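Local coordinates for tryptophan synthase alpha-subunit (Pyrococcus furiosus, PDB 1GEQ), which catalyses the aldol cleavage of indoleglycerol phosphate to indole and glyceraldehyde 3-phosphate, as the alpha subunit of an alpha2-beta2 enzyme that makes L-tryptophan, at residues 95-100 with 123-128; 115-120 with 136-141; 37-42 with 66-71; 147-152 with 187-192. All coordinates share one frame; numbering follows the deposited sequence.

Contact 1. Residues 95-100 with 123-128; sequences AGVRNF and KEFTEI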
loop_
_atom_site.group_PDB
_atom_site.type_symbol
_atom_site.label_atom_id
_atom_site.label_comp_id
_atom_site.label_asym_id
_atom_site.label_seq_id
_atom_site.Cartn_x
_atom_site.Cartn_y
_atom_site.Cartn_z
ATOM N N ALA A 95 7.394 -12.408 14.658
ATOM C CA ALA A 95 6.829 -11.771 15.841
ATOM C C ALA A 95 5.548 -12.456 16.294
ATOM O O ALA A 95 5.058 -12.216 17.397
ATOM C CB ALA A 95 6.555 -10.299 15.557
ATOM N N GLY A 96 5.009 -13.316 15.437
ATOM C CA GLY A 96 3.778 -14.006 15.765
ATOM C C GLY A 96 2.613 -13.280 15.119
ATOM O O GLY A 96 2.292 -12.152 15.497
ATOM N N VAL A 97 1.985 -13.929 14.143
ATOM C CA VAL A 97 0.860 -13.347 13.423
ATOM C C VAL A 97 -0.170 -12.698 14.341
ATOM O O VAL A 97 -0.468 -11.508 14.210
ATOM C CB VAL A 97 0.156 -14.413 12.559
ATOM C CG1 VAL A 97 -1.066 -13.814 11.876
ATOM C CG2 VAL A 97 1.125 -14.960 11.528
ATOM N N ARG A 98 -0.712 -13.481 15.269
ATOM C CA ARG A 98 -1.716 -12.967 16.192
ATOM C C ARG A 98 -1.216 -11.734 16.936
ATOM O O ARG A 98 -1.889 -10.703 16.952
ATOM C CB ARG A 98 -2.127 -14.053 17.187
ATOM C CG ARG A 98 -3.318 -13.663 18.037
ATOM C CD ARG A 98 -4.206 -14.864 18.295
ATOM N NE ARG A 98 -5.597 -14.561 17.975
ATOM C CZ ARG A 98 -6.401 -15.381 17.307
ATOM N NH1 ARG A 98 -5.954 -16.557 16.884
ATOM N NH2 ARG A 98 -7.645 -15.016 17.044
ATOM N N ASN A 99 -0.038 -11.837 17.547
ATOM C CA ASN A 99 0.540 -10.709 18.274
ATOM C C ASN A 99 0.620 -9.475 17.382
ATOM O O ASN A 99 0.236 -8.380 17.782
ATOM C CB ASN A 99 1.960 -11.025 18.761
ATOM C CG ASN A 99 1.991 -12.053 19.869
ATOM O OD1 ASN A 99 0.961 -12.398 20.445
ATOM N ND2 ASN A 99 3.187 -12.543 20.188
ATOM N N PHE A 100 1.136 -9.668 16.171
ATOM C CA PHE A 100 1.296 -8.576 15.221
ATOM C C PHE A 100 -0.031 -7.919 14.879
ATOM O O PHE A 100 -0.204 -6.713 15.070
ATOM C CB PHE A 100 1.959 -9.085 13.937
ATOM C CG PHE A 100 2.457 -7.987 13.038
ATOM C CD1 PHE A 100 3.813 -7.682 12.982
ATOM C CD2 PHE A 100 1.571 -7.245 12.263
ATOM C CE1 PHE A 100 4.283 -6.650 12.170
ATOM C CE2 PHE A 100 2.030 -6.209 11.449
ATOM C CZ PHE A 100 3.388 -5.911 11.402
ATOM N N LYS A 123 -5.227 -19.153 4.375
ATOM C CA LYS A 123 -6.454 -19.492 5.089
ATOM C C LYS A 123 -6.349 -19.184 6.578
ATOM O O LYS A 123 -7.220 -18.525 7.144
ATOM C CB LYS A 123 -6.789 -20.970 4.883
ATOM C CG LYS A 123 -7.265 -21.293 3.478
ATOM C CD LYS A 123 -8.625 -20.667 3.219
ATOM C CE LYS A 123 -9.100 -20.902 1.794
ATOM N NZ LYS A 123 -10.483 -20.369 1.595
ATOM N N GLU A 124 -5.281 -19.665 7.206
ATOM C CA GLU A 124 -5.057 -19.434 8.627
ATOM C C GLU A 124 -4.992 -17.937 8.889
ATOM O O GLU A 124 -5.642 -17.417 9.796
ATOM C CB GLU A 124 -3.741 -20.073 9.063
ATOM C CG GLU A 124 -3.413 -19.877 10.528
ATOM C CD GLU A 124 -1.959 -20.166 10.844
ATOM O OE1 GLU A 124 -1.084 -19.391 10.396
ATOM O OE2 GLU A 124 -1.689 -21.167 11.535
ATOM N N PHE A 125 -4.194 -17.250 8.080
ATOM C CA PHE A 125 -4.023 -15.813 8.217
ATOM C C PHE A 125 -5.345 -15.053 8.165
ATOM O O PHE A 125 -5.631 -14.234 9.039
ATOM C CB PHE A 125 -3.094 -15.286 7.124
ATOM C CG PHE A 125 -2.768 -13.834 7.272
ATOM C CD1 PHE A 125 -1.918 -13.400 8.286
ATOM C CD2 PHE A 125 -3.365 -12.891 6.445
ATOM C CE1 PHE A 125 -1.668 -12.046 8.469
ATOM C CE2 PHE A 125 -3.122 -11.534 6.624
ATOM C CZ PHE A 125 -2.274 -11.113 7.641
ATOM N N THR A 126 -6.147 -15.321 7.137
ATOM C CA THR A 126 -7.432 -14.644 6.974
ATOM C C THR A 126 -8.353 -14.880 8.164
ATOM O O THR A 126 -9.161 -14.020 8.522
ATOM C CB THR A 126 -8.160 -15.116 5.693
ATOM O OG1 THR A 126 -8.403 -16.526 5.769
ATOM C CG2 THR A 126 -7.317 -14.817 4.466
ATOM N N GLU A 127 -8.224 -16.056 8.768
ATOM C CA GLU A 127 -9.028 -16.435 9.922
ATOM C C GLU A 127 -8.726 -15.530 11.109
ATOM O O GLU A 127 -9.626 -14.948 11.716
ATOM C CB GLU A 127 -8.722 -17.885 10.298
ATOM C CG GLU A 127 -9.380 -18.359 11.572
ATOM C CD GLU A 127 -8.975 -19.779 11.941
ATOM O OE1 GLU A 127 -9.302 -20.714 11.176
ATOM O OE2 GLU A 127 -8.325 -19.955 12.996
ATOM N N ILE A 128 -7.441 -15.424 11.428
ATOM C CA ILE A 128 -6.972 -14.610 12.543
ATOM C C ILE A 128 -7.208 -13.120 12.308
ATOM O O ILE A 128 -7.565 -12.385 13.229
ATOM C CB ILE A 128 -5.477 -14.861 12.770
ATOM C CG1 ILE A 128 -5.252 -16.354 13.025
ATOM C CG2 ILE A 128 -4.972 -14.031 13.934
ATOM C CD1 ILE A 128 -3.822 -16.805 12.833
#

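Contact 2. Residues 115-120 with 136-141; sequences VDLPVF and TVFLAA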
loop_
_atom_site.group_PDB
_atom_site.type_symbol
_atom_site.label_atom_id
_atom_site.label_comp_id
_atom_site.label_asym_id
_atom_site.label_seq_id
_atom_site.Cartn_x
_atom_site.Cartn_y
_atom_site.Cartn_z
ATOM N N VAL A 115 2.872 -9.045 1.426
ATOM C CA VAL A 115 3.438 -9.227 0.099
ATOM C C VAL A 115 3.782 -10.654 -0.303
ATOM O O VAL A 115 3.387 -11.117 -1.372
ATOM C CB VAL A 115 4.712 -8.371 -0.055
ATOM C CG1 VAL A 115 5.201 -8.419 -1.486
ATOM C CG2 VAL A 115 4.427 -6.943 0.366
ATOM N N ASP A 116 4.522 -11.345 0.558
ATOM C CA ASP A 116 4.950 -12.709 0.269
ATOM C C ASP A 116 4.387 -13.772 1.212
ATOM O O ASP A 116 5.122 -14.647 1.676
ATOM C CB ASP A 116 6.475 -12.758 0.294
ATOM C CG ASP A 116 7.046 -12.323 1.632
ATOM O OD1 ASP A 116 6.332 -11.638 2.390
ATOM O OD2 ASP A 116 8.209 -12.656 1.924
ATOM N N LEU A 117 3.088 -13.702 1.487
ATOM C CA LEU A 117 2.437 -14.669 2.367
ATOM C C LEU A 117 2.363 -16.037 1.694
ATOM O O LEU A 117 1.768 -16.178 0.623
ATOM C CB LEU A 117 1.012 -14.211 2.705
ATOM C CG LEU A 117 0.190 -15.152 3.599
ATOM C CD1 LEU A 117 0.709 -15.075 5.026
ATOM C CD2 LEU A 117 -1.280 -14.773 3.560
ATOM N N PRO A 118 2.972 -17.062 2.308
ATOM C CA PRO A 118 2.936 -18.407 1.722
ATOM C C PRO A 118 1.483 -18.816 1.482
ATOM O O PRO A 118 0.640 -18.680 2.369
ATOM C CB PRO A 118 3.626 -19.252 2.786
ATOM C CG PRO A 118 4.650 -18.287 3.353
ATOM C CD PRO A 118 3.830 -17.027 3.507
ATOM N N VAL A 119 1.193 -19.309 0.281
ATOM C CA VAL A 119 -0.171 -19.694 -0.068
ATOM C C VAL A 119 -0.812 -20.667 0.918
ATOM O O VAL A 119 -2.011 -20.584 1.182
ATOM C CB VAL A 119 -0.243 -20.287 -1.500
ATOM C CG1 VAL A 119 0.434 -21.648 -1.554
ATOM C CG2 VAL A 119 -1.693 -20.384 -1.946
ATOM N N PHE A 120 -0.022 -21.580 1.470
ATOM C CA PHE A 120 -0.546 -22.548 2.429
ATOM C C PHE A 120 -0.654 -21.994 3.847
ATOM O O PHE A 120 -0.601 -22.740 4.824
ATOM C CB PHE A 120 0.312 -23.817 2.430
ATOM C CG PHE A 120 -0.159 -24.863 1.456
ATOM C CD1 PHE A 120 -0.608 -26.098 1.913
ATOM C CD2 PHE A 120 -0.177 -24.608 0.087
ATOM C CE1 PHE A 120 -1.077 -27.063 1.023
ATOM C CE2 PHE A 120 -0.645 -25.568 -0.813
ATOM C CZ PHE A 120 -1.094 -26.799 -0.343
ATOM N N THR A 136 -8.332 -7.678 5.187
ATOM C CA THR A 136 -7.271 -8.240 4.370
ATOM C C THR A 136 -7.179 -7.636 2.979
ATOM O O THR A 136 -8.191 -7.342 2.342
ATOM C CB THR A 136 -7.442 -9.767 4.207
ATOM O OG1 THR A 136 -8.727 -10.038 3.634
ATOM C CG2 THR A 136 -7.328 -10.474 5.561
ATOM N N VAL A 137 -5.946 -7.445 2.529
ATOM C CA VAL A 137 -5.670 -6.929 1.197
ATOM C C VAL A 137 -4.727 -7.954 0.571
ATOM O O VAL A 137 -3.714 -8.315 1.171
ATOM C CB VAL A 137 -4.955 -5.564 1.248
ATOM C CG1 VAL A 137 -4.658 -5.068 -0.168
ATOM C CG2 VAL A 137 -5.802 -4.570 1.987
ATOM N N PHE A 138 -5.073 -8.444 -0.616
ATOM C CA PHE A 138 -4.236 -9.406 -1.321
ATOM C C PHE A 138 -3.850 -8.828 -2.667
ATOM O O PHE A 138 -4.607 -8.065 -3.265
ATOM C CB PHE A 138 -4.965 -10.731 -1.534
ATOM C CG PHE A 138 -5.133 -11.529 -0.283
ATOM C CD1 PHE A 138 -6.316 -11.462 0.445
ATOM C CD2 PHE A 138 -4.100 -12.342 0.179
ATOM C CE1 PHE A 138 -6.472 -12.197 1.616
ATOM C CE2 PHE A 138 -4.248 -13.087 1.358
ATOM C CZ PHE A 138 -5.439 -13.011 2.076
ATOM N N LEU A 139 -2.675 -9.200 -3.152
ATOM C CA LEU A 139 -2.241 -8.674 -4.428
ATOM C C LEU A 139 -2.317 -9.692 -5.553
ATOM O O LEU A 139 -2.368 -10.901 -5.328
ATOM C CB LEU A 139 -0.822 -8.102 -4.305
ATOM C CG LEU A 139 0.403 -9.004 -4.308
ATOM C CD1 LEU A 139 0.724 -9.417 -5.735
ATOM C CD2 LEU A 139 1.589 -8.245 -3.704
ATOM N N ALA A 140 -2.370 -9.173 -6.771
ATOM C CA ALA A 140 -2.432 -10.004 -7.959
ATOM C C ALA A 140 -1.573 -9.298 -8.992
ATOM O O ALA A 140 -1.612 -8.075 -9.114
ATOM C CB ALA A 140 -3.887 -10.136 -8.453
ATOM N N ALA A 141 -0.771 -10.082 -9.709
ATOM C CA ALA A 141 0.120 -9.562 -10.736
ATOM C C ALA A 141 -0.451 -9.997 -12.079
ATOM O O ALA A 141 -1.415 -10.758 -12.126
ATOM C CB ALA A 141 1.530 -10.137 -10.546
#

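Contact 3. Residues 37-42 with 66-71; sequences LGIPFS and REAFWI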
loop_
_atom_site.group_PDB
_atom_site.type_symbol
_atom_site.label_atom_id
_atom_site.label_comp_id
_atom_site.label_asym_id
_atom_site.label_seq_id
_atom_site.Cartn_x
_atom_site.Cartn_y
_atom_site.Cartn_z
ATOM N N LEU A 37 1.084 2.169 4.140
ATOM C CA LEU A 37 2.325 2.439 4.861
ATOM C C LEU A 37 3.171 1.178 4.816
ATOM O O LEU A 37 2.783 0.138 5.361
ATOM C CB LEU A 37 2.024 2.808 6.318
ATOM C CG LEU A 37 3.212 3.219 7.199
ATOM C CD1 LEU A 37 3.854 4.480 6.644
ATOM C CD2 LEU A 37 2.738 3.454 8.633
ATOM N N GLY A 38 4.331 1.272 4.174
ATOM C CA GLY A 38 5.189 0.107 4.048
ATOM C C GLY A 38 6.227 -0.071 5.140
ATOM O O GLY A 38 6.908 0.878 5.538
ATOM N N ILE A 39 6.325 -1.300 5.627
ATOM C CA ILE A 39 7.285 -1.656 6.659
ATOM C C ILE A 39 8.557 -2.141 5.963
ATOM O O ILE A 39 8.529 -3.129 5.220
ATOM C CB ILE A 39 6.745 -2.789 7.549
ATOM C CG1 ILE A 39 5.532 -2.285 8.336
ATOM C CG2 ILE A 39 7.843 -3.286 8.494
ATOM C CD1 ILE A 39 4.905 -3.342 9.214
ATOM N N PRO A 40 9.682 -1.452 6.207
ATOM C CA PRO A 40 10.998 -1.765 5.634
ATOM C C PRO A 40 11.411 -3.210 5.857
ATOM O O PRO A 40 11.196 -3.772 6.928
ATOM C CB PRO A 40 11.932 -0.792 6.358
ATOM C CG PRO A 40 11.048 0.365 6.679
ATOM C CD PRO A 40 9.767 -0.292 7.113
ATOM N N PHE A 41 12.025 -3.798 4.837
ATOM C CA PHE A 41 12.500 -5.170 4.910
ATOM C C PHE A 41 13.830 -5.264 4.161
ATOM O O PHE A 41 14.006 -4.622 3.129
ATOM C CB PHE A 41 11.473 -6.117 4.293
ATOM C CG PHE A 41 11.861 -7.559 4.381
ATOM C CD1 PHE A 41 12.219 -8.119 5.608
ATOM C CD2 PHE A 41 11.879 -8.356 3.247
ATOM C CE1 PHE A 41 12.603 -9.456 5.702
ATOM C CE2 PHE A 41 12.259 -9.701 3.327
ATOM C CZ PHE A 41 12.620 -10.248 4.561
ATOM N N SER A 42 14.759 -6.059 4.685
ATOM C CA SER A 42 16.083 -6.191 4.080
ATOM C C SER A 42 16.111 -6.793 2.678
ATOM O O SER A 42 17.038 -6.528 1.915
ATOM C CB SER A 42 17.006 -6.990 5.006
ATOM O OG SER A 42 16.456 -8.262 5.297
ATOM N N ARG A 66 8.442 -1.536 15.614
ATOM C CA ARG A 66 7.440 -0.872 16.435
ATOM C C ARG A 66 7.229 0.599 16.101
ATOM O O ARG A 66 6.169 1.159 16.390
ATOM C CB ARG A 66 7.795 -1.037 17.915
ATOM C CG ARG A 66 7.931 -2.496 18.342
ATOM C CD ARG A 66 6.925 -2.890 19.425
ATOM N NE ARG A 66 6.135 -4.061 19.045
ATOM C CZ ARG A 66 6.645 -5.253 18.738
ATOM N NH1 ARG A 66 7.958 -5.447 18.763
ATOM N NH2 ARG A 66 5.841 -6.250 18.397
ATOM N N GLU A 67 8.224 1.233 15.488
ATOM C CA GLU A 67 8.087 2.641 15.132
ATOM C C GLU A 67 6.963 2.820 14.123
ATOM O O GLU A 67 6.384 3.899 14.010
ATOM C CB GLU A 67 9.405 3.184 14.578
ATOM C CG GLU A 67 10.424 3.479 15.667
ATOM C CD GLU A 67 11.788 3.834 15.118
ATOM O OE1 GLU A 67 12.711 4.044 15.929
ATOM O OE2 GLU A 67 11.940 3.898 13.877
ATOM N N ALA A 68 6.653 1.757 13.390
ATOM C CA ALA A 68 5.580 1.812 12.410
ATOM C C ALA A 68 4.281 2.052 13.163
ATOM O O ALA A 68 3.449 2.856 12.754
ATOM C CB ALA A 68 5.510 0.495 11.638
ATOM N N PHE A 69 4.116 1.348 14.279
ATOM C CA PHE A 69 2.915 1.487 15.085
ATOM C C PHE A 69 2.835 2.870 15.717
ATOM O O PHE A 69 1.747 3.375 15.973
ATOM C CB PHE A 69 2.868 0.403 16.170
ATOM C CG PHE A 69 2.821 -1.003 15.627
ATOM C CD1 PHE A 69 1.899 -1.354 14.640
ATOM C CD2 PHE A 69 3.686 -1.984 16.113
ATOM C CE1 PHE A 69 1.838 -2.661 14.146
ATOM C CE2 PHE A 69 3.634 -3.290 15.628
ATOM C CZ PHE A 69 2.707 -3.632 14.641
ATOM N N TRP A 70 3.988 3.483 15.964
ATOM C CA TRP A 70 4.043 4.819 16.553
ATOM C C TRP A 70 3.500 5.825 15.544
ATOM O O TRP A 70 2.720 6.708 15.887
ATOM C CB TRP A 70 5.490 5.183 16.900
ATOM C CG TRP A 70 5.664 6.604 17.376
ATOM C CD1 TRP A 70 5.565 7.058 18.660
ATOM C CD2 TRP A 70 5.933 7.756 16.567
ATOM N NE1 TRP A 70 5.756 8.418 18.703
ATOM C CE2 TRP A 70 5.983 8.873 17.424
ATOM C CE3 TRP A 70 6.133 7.948 15.190
ATOM C CZ2 TRP A 70 6.228 10.171 16.961
ATOM C CZ3 TRP A 70 6.376 9.238 14.726
ATOM C CH2 TRP A 70 6.417 10.332 15.608
ATOM N N ILE A 71 3.940 5.683 14.297
ATOM C CA ILE A 71 3.512 6.564 13.217
ATOM C C ILE A 71 1.995 6.564 13.077
ATOM O O ILE A 71 1.367 7.621 13.039
ATOM C CB ILE A 71 4.152 6.131 11.875
ATOM C CG1 ILE A 71 5.660 6.405 11.913
ATOM C CG2 ILE A 71 3.503 6.869 10.717
ATOM C CD1 ILE A 71 6.415 5.912 10.688
#

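Contact 4. Residues 147-152 with 187-192; sequences ERLKVI and KRICRN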
loop_
_atom_site.group_PDB
_atom_site.type_symbol
_atom_site.label_atom_id
_atom_site.label_comp_id
_atom_site.label_asym_id
_atom_site.label_seq_id
_atom_site.Cartn_x
_atom_site.Cartn_y
_atom_site.Cartn_z
ATOM N N GLU A 147 -9.025 -17.852 -12.466
ATOM C CA GLU A 147 -9.426 -18.732 -11.382
ATOM C C GLU A 147 -8.824 -18.308 -10.053
ATOM O O GLU A 147 -9.499 -18.353 -9.025
ATOM C CB GLU A 147 -9.037 -20.178 -11.685
ATOM C CG GLU A 147 -9.344 -20.613 -13.111
ATOM C CD GLU A 147 -8.328 -20.072 -14.095
ATOM O OE1 GLU A 147 -7.149 -20.468 -13.994
ATOM O OE2 GLU A 147 -8.697 -19.246 -14.957
ATOM N N ARG A 148 -7.556 -17.906 -10.065
ATOM C CA ARG A 148 -6.910 -17.479 -8.832
ATOM C C ARG A 148 -7.429 -16.109 -8.378
ATOM O O ARG A 148 -7.501 -15.840 -7.188
ATOM C CB ARG A 148 -5.391 -17.428 -9.001
ATOM C CG ARG A 148 -4.634 -17.587 -7.684
ATOM C CD ARG A 148 -3.142 -17.271 -7.813
ATOM N NE ARG A 148 -2.477 -17.973 -8.911
ATOM C CZ ARG A 148 -2.301 -19.289 -8.985
ATOM N NH1 ARG A 148 -2.748 -20.085 -8.020
ATOM N NH2 ARG A 148 -1.666 -19.813 -10.026
ATOM N N LEU A 149 -7.764 -15.238 -9.326
ATOM C CA LEU A 149 -8.306 -13.926 -8.972
ATOM C C LEU A 149 -9.601 -14.111 -8.174
ATOM O O LEU A 149 -9.876 -13.366 -7.234
ATOM C CB LEU A 149 -8.598 -13.099 -10.232
ATOM C CG LEU A 149 -7.493 -12.142 -10.696
ATOM C CD1 LEU A 149 -7.870 -11.536 -12.040
ATOM C CD2 LEU A 149 -7.282 -11.047 -9.656
ATOM N N LYS A 150 -10.390 -15.117 -8.552
ATOM C CA LYS A 150 -11.651 -15.385 -7.872
ATOM C C LYS A 150 -11.400 -15.828 -6.436
ATOM O O LYS A 150 -12.078 -15.376 -5.511
ATOM C CB LYS A 150 -12.432 -16.480 -8.595
ATOM C CG LYS A 150 -12.643 -16.232 -10.063
ATOM C CD LYS A 150 -13.497 -17.324 -10.672
ATOM C CE LYS A 150 -13.122 -17.535 -12.125
ATOM N NZ LYS A 150 -13.151 -16.262 -12.901
ATOM N N VAL A 151 -10.434 -16.720 -6.253
ATOM C CA VAL A 151 -10.112 -17.203 -4.915
ATOM C C VAL A 151 -9.649 -16.046 -4.048
ATOM O O VAL A 151 -10.093 -15.886 -2.907
ATOM C CB VAL A 151 -9.010 -18.282 -4.959
ATOM C CG1 VAL A 151 -8.586 -18.652 -3.546
ATOM C CG2 VAL A 151 -9.530 -19.514 -5.700
ATOM N N ILE A 152 -8.752 -15.235 -4.593
ATOM C CA ILE A 152 -8.241 -14.075 -3.869
ATOM C C ILE A 152 -9.384 -13.141 -3.483
ATOM O O ILE A 152 -9.444 -12.667 -2.349
ATOM C CB ILE A 152 -7.224 -13.298 -4.729
ATOM C CG1 ILE A 152 -5.926 -14.100 -4.810
ATOM C CG2 ILE A 152 -6.967 -11.915 -4.142
ATOM C CD1 ILE A 152 -5.002 -13.639 -5.918
ATOM N N LYS A 187 -11.964 -6.489 -12.973
ATOM C CA LYS A 187 -13.274 -5.846 -12.858
ATOM C C LYS A 187 -14.392 -6.799 -13.279
ATOM O O LYS A 187 -15.540 -6.625 -12.885
ATOM C CB LYS A 187 -13.335 -4.567 -13.707
ATOM C CG LYS A 187 -12.362 -3.461 -13.274
ATOM C CD LYS A 187 -12.356 -3.255 -11.749
ATOM C CE LYS A 187 -13.764 -3.103 -11.178
ATOM N NZ LYS A 187 -14.347 -1.749 -11.303
ATOM N N ARG A 188 -14.041 -7.819 -14.050
ATOM C CA ARG A 188 -15.012 -8.797 -14.519
ATOM C C ARG A 188 -15.258 -9.884 -13.480
ATOM O O ARG A 188 -16.285 -10.558 -13.492
ATOM C CB ARG A 188 -14.493 -9.452 -15.799
ATOM C CG ARG A 188 -15.517 -10.279 -16.537
ATOM C CD ARG A 188 -14.859 -11.082 -17.647
ATOM N NE ARG A 188 -14.344 -12.355 -17.157
ATOM C CZ ARG A 188 -13.075 -12.740 -17.234
ATOM N NH1 ARG A 188 -12.168 -11.946 -17.786
ATOM N NH2 ARG A 188 -12.715 -13.929 -16.768
ATOM N N ILE A 189 -14.308 -10.034 -12.570
ATOM C CA ILE A 189 -14.383 -11.074 -11.558
ATOM C C ILE A 189 -14.619 -10.644 -10.122
ATOM O O ILE A 189 -15.423 -11.252 -9.420
ATOM C CB ILE A 189 -13.083 -11.914 -11.580
ATOM C CG1 ILE A 189 -12.931 -12.588 -12.941
ATOM C CG2 ILE A 189 -13.088 -12.956 -10.454
ATOM C CD1 ILE A 189 -11.602 -13.306 -13.125
ATOM N N CYS A 190 -13.906 -9.610 -9.684
ATOM C CA CYS A 190 -13.988 -9.173 -8.302
ATOM C C CYS A 190 -15.229 -8.424 -7.845
ATOM O O CYS A 190 -15.716 -7.536 -8.528
ATOM C CB CYS A 190 -12.777 -8.308 -7.968
ATOM S SG CYS A 190 -11.220 -9.107 -8.365
ATOM N N ARG A 191 -15.705 -8.804 -6.658
ATOM C CA ARG A 191 -16.844 -8.141 -6.040
ATOM C C ARG A 191 -16.234 -7.029 -5.173
ATOM O O ARG A 191 -16.849 -5.984 -4.961
ATOM C CB ARG A 191 -17.648 -9.145 -5.198
ATOM C CG ARG A 191 -18.353 -10.203 -6.059
ATOM C CD ARG A 191 -19.181 -11.191 -5.249
ATOM N NE ARG A 191 -20.167 -11.872 -6.094
ATOM C CZ ARG A 191 -19.943 -12.985 -6.792
ATOM N NH1 ARG A 191 -18.751 -13.570 -6.756
ATOM N NH2 ARG A 191 -20.908 -13.501 -7.543
ATOM N N ASN A 192 -15.013 -7.258 -4.686
ATOM C CA ASN A 192 -14.303 -6.263 -3.876
ATOM C C ASN A 192 -13.828 -5.116 -4.757
ATOM O O ASN A 192 -13.698 -5.271 -5.969
ATOM C CB ASN A 192 -13.067 -6.872 -3.209
ATOM C CG ASN A 192 -13.390 -7.609 -1.937
ATOM O OD1 ASN A 192 -13.416 -8.841 -1.905
ATOM N ND2 ASN A 192 -13.643 -6.860 -0.876
#

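Contact 1. Residues 95-100 with 123-128
V97 sets one methyl group obliquely against the F125 ring, CG1 of V97 lying 3.7 Å from CD1 of F125. That branch stands anti to the V97 backbone N (chi1 177°), on the side that faces helix 122-132, and the same CG1 of V97 meets CD1 of I128 at 4.2 Å. I128 also works outward: its CG2 sits over the centre of one face of the R98 guanidinium, 3.9 Å from CZ of R98. The R98 chain bends at chi2 and chi3 to lay its flat group across this methyl, and its polar end is held beyond the apolar patch by salt bridges from NE to E132 and from NH2 to E131. With I128 cut back to an alanine, V97 would probably face a gap and the R98 guanidinium lose the apolar support on that face. G96, with positive phi (98°), leaves the helical conformation and sits at the N-cap position of helix 97-107; O of G96 accepts N of F100 at 2.8 Å. The contact thus joins two consecutive outer helices of the barrel, 97-107 and 122-132, with Y89 and I92 of helix 89-95 against V97, L101 against I128, and I112 and V114 of strand 111-114 against F125.

Contact 2. Residues 115-120 with 136-141
L117 reaches the F138 ring at its edge, near the ring plane, with CD2 of L117 4.1 Å from CE2 of F138. Neighbours pack round this pair: F138 is also hemmed in by T126 of helix 122-132 and by I152 and M155 of helix 146-155, while L117 rests on A122 and F125. The second apolar meeting buries somewhat more surface. CD2 of L139 comes within 4.1 Å of the carbonyl O of V115 and lies 4.2 Å from CG1 of V115. A chi1 of 79° tucks CG of L139 over its own backbone, and this turns the leucine methyl toward the loop. The loose side lies past L117, where the loop leaves the strand altogether: P118 and V119 lead out to F120, an exposed and poorly ordered residue. D116 holds the near end of the loop, its OD1 accepting the backbone N of Y89. The V115 side chain is about 5 Å from that of D47, an active-site proton acceptor. A loop following strand 111-114 and packing beside the next parallel strand, 135-140, is characteristic of the TIM barrel, where the loops at the C-terminal ends of the strands frame the active site.

Contact 3. Residues 37-42 with 66-71
I71, which meets L37 across the contact, has its amide N bonded to O of E67 at 3.0 Å; the same oxygen takes a weak second bond from N of W70. This helical turn presents A68 and I71 to strand 35-38, and everything that crosses is apolar or carbon against oxygen, as in the layer between a TIM barrel's strands and its outer helices. L37 holds CG opposite the backbone N (chi1 -176°), which carries CD2 of L37 out to CG2 of I71 at 4.1 Å, the two side chains crossing at a slant. CD2 of L37 also lies 4.2 Å from the carbonyl O of A68. Two residues further along, CG1 of I39 faces CB of A68 at 4.3 Å, and the small alanine lets the helix come close, with CA of I39 and CA of A68 6.9 Å apart. Strand 35-38 runs between strands 6-12 and 83-87, bonded through G38 to L11 and A13 and through L37 to V84 and M86, while helix 65-76 lies outside it, with I71 reaching T21 and L25 of helix 18-28 and F69 reaching helix 97-107.

Contact 4. Residues 147-152 with 187-192
The R188 guanidinium, with CG1 of I189 3.9 Å above one face and offset toward the rim, lies near K150 of the facing helix, against which that isoleucine packs. NH2 of R188 forms a salt bridge with D146. NZ of K150, a like charge, is 4.5 Å from NH2 of R188; D146 probably tempers the repulsion. The setting is the outer layer of the TIM barrel: helix 146-155 lies beside the weakly bonded C-terminal turn of helix 177-189. I189 is the wedge between them, and K150 crosses it at about a right angle. The K150 chain bends at chi3 and chi4 (-149° and -53°), curling its ammonium group back over the isoleucine, with NZ of K150 3.3 Å from CD1 of I189. Lower on the chain, CG of K150 and CG2 of I189 are also 3.3 Å apart, tighter than carbons usually pack, so the exact fit there is doubtful. On the inner side, L149 is buried against A140 of strand 135-140. Were I189 a serine, the K150 chain is likely to lose the surface it curls over and be free to turn, with a gap beside L149. Past I189 the chain is fastened to helix 146-155 by D153, whose OD1 takes N of R191 and OD2 takes N of N192. CD1 of I189 ends 4.2 Å from CB of L149.

Contacts 1, 2 and 4 follow one another round the barrel wall. CG2 of T126 in contact 1 touches CZ of F138 in contact 2 at 3.5 Å, and CB of F138 lies 3.5 Å from CG2 of I152 in contact 4, so the F138 side of strand 135-140 is shared by helices 122-132 and 146-155. Contact 3 meets contact 1 through CZ of F100, 3.7 Å from CD1 of I39, but its centre is about 29 Å from that of contact 4. Contact 2 comes nearest the catalytic pair, the side chains of V115 and D47 being about 5 Å apart and those of L139 and E36 about 8 Å; L37 of contact 3 follows E36 in the chain but turns to the helix layer. Contacts 1 and 4 are peripheral helix packing.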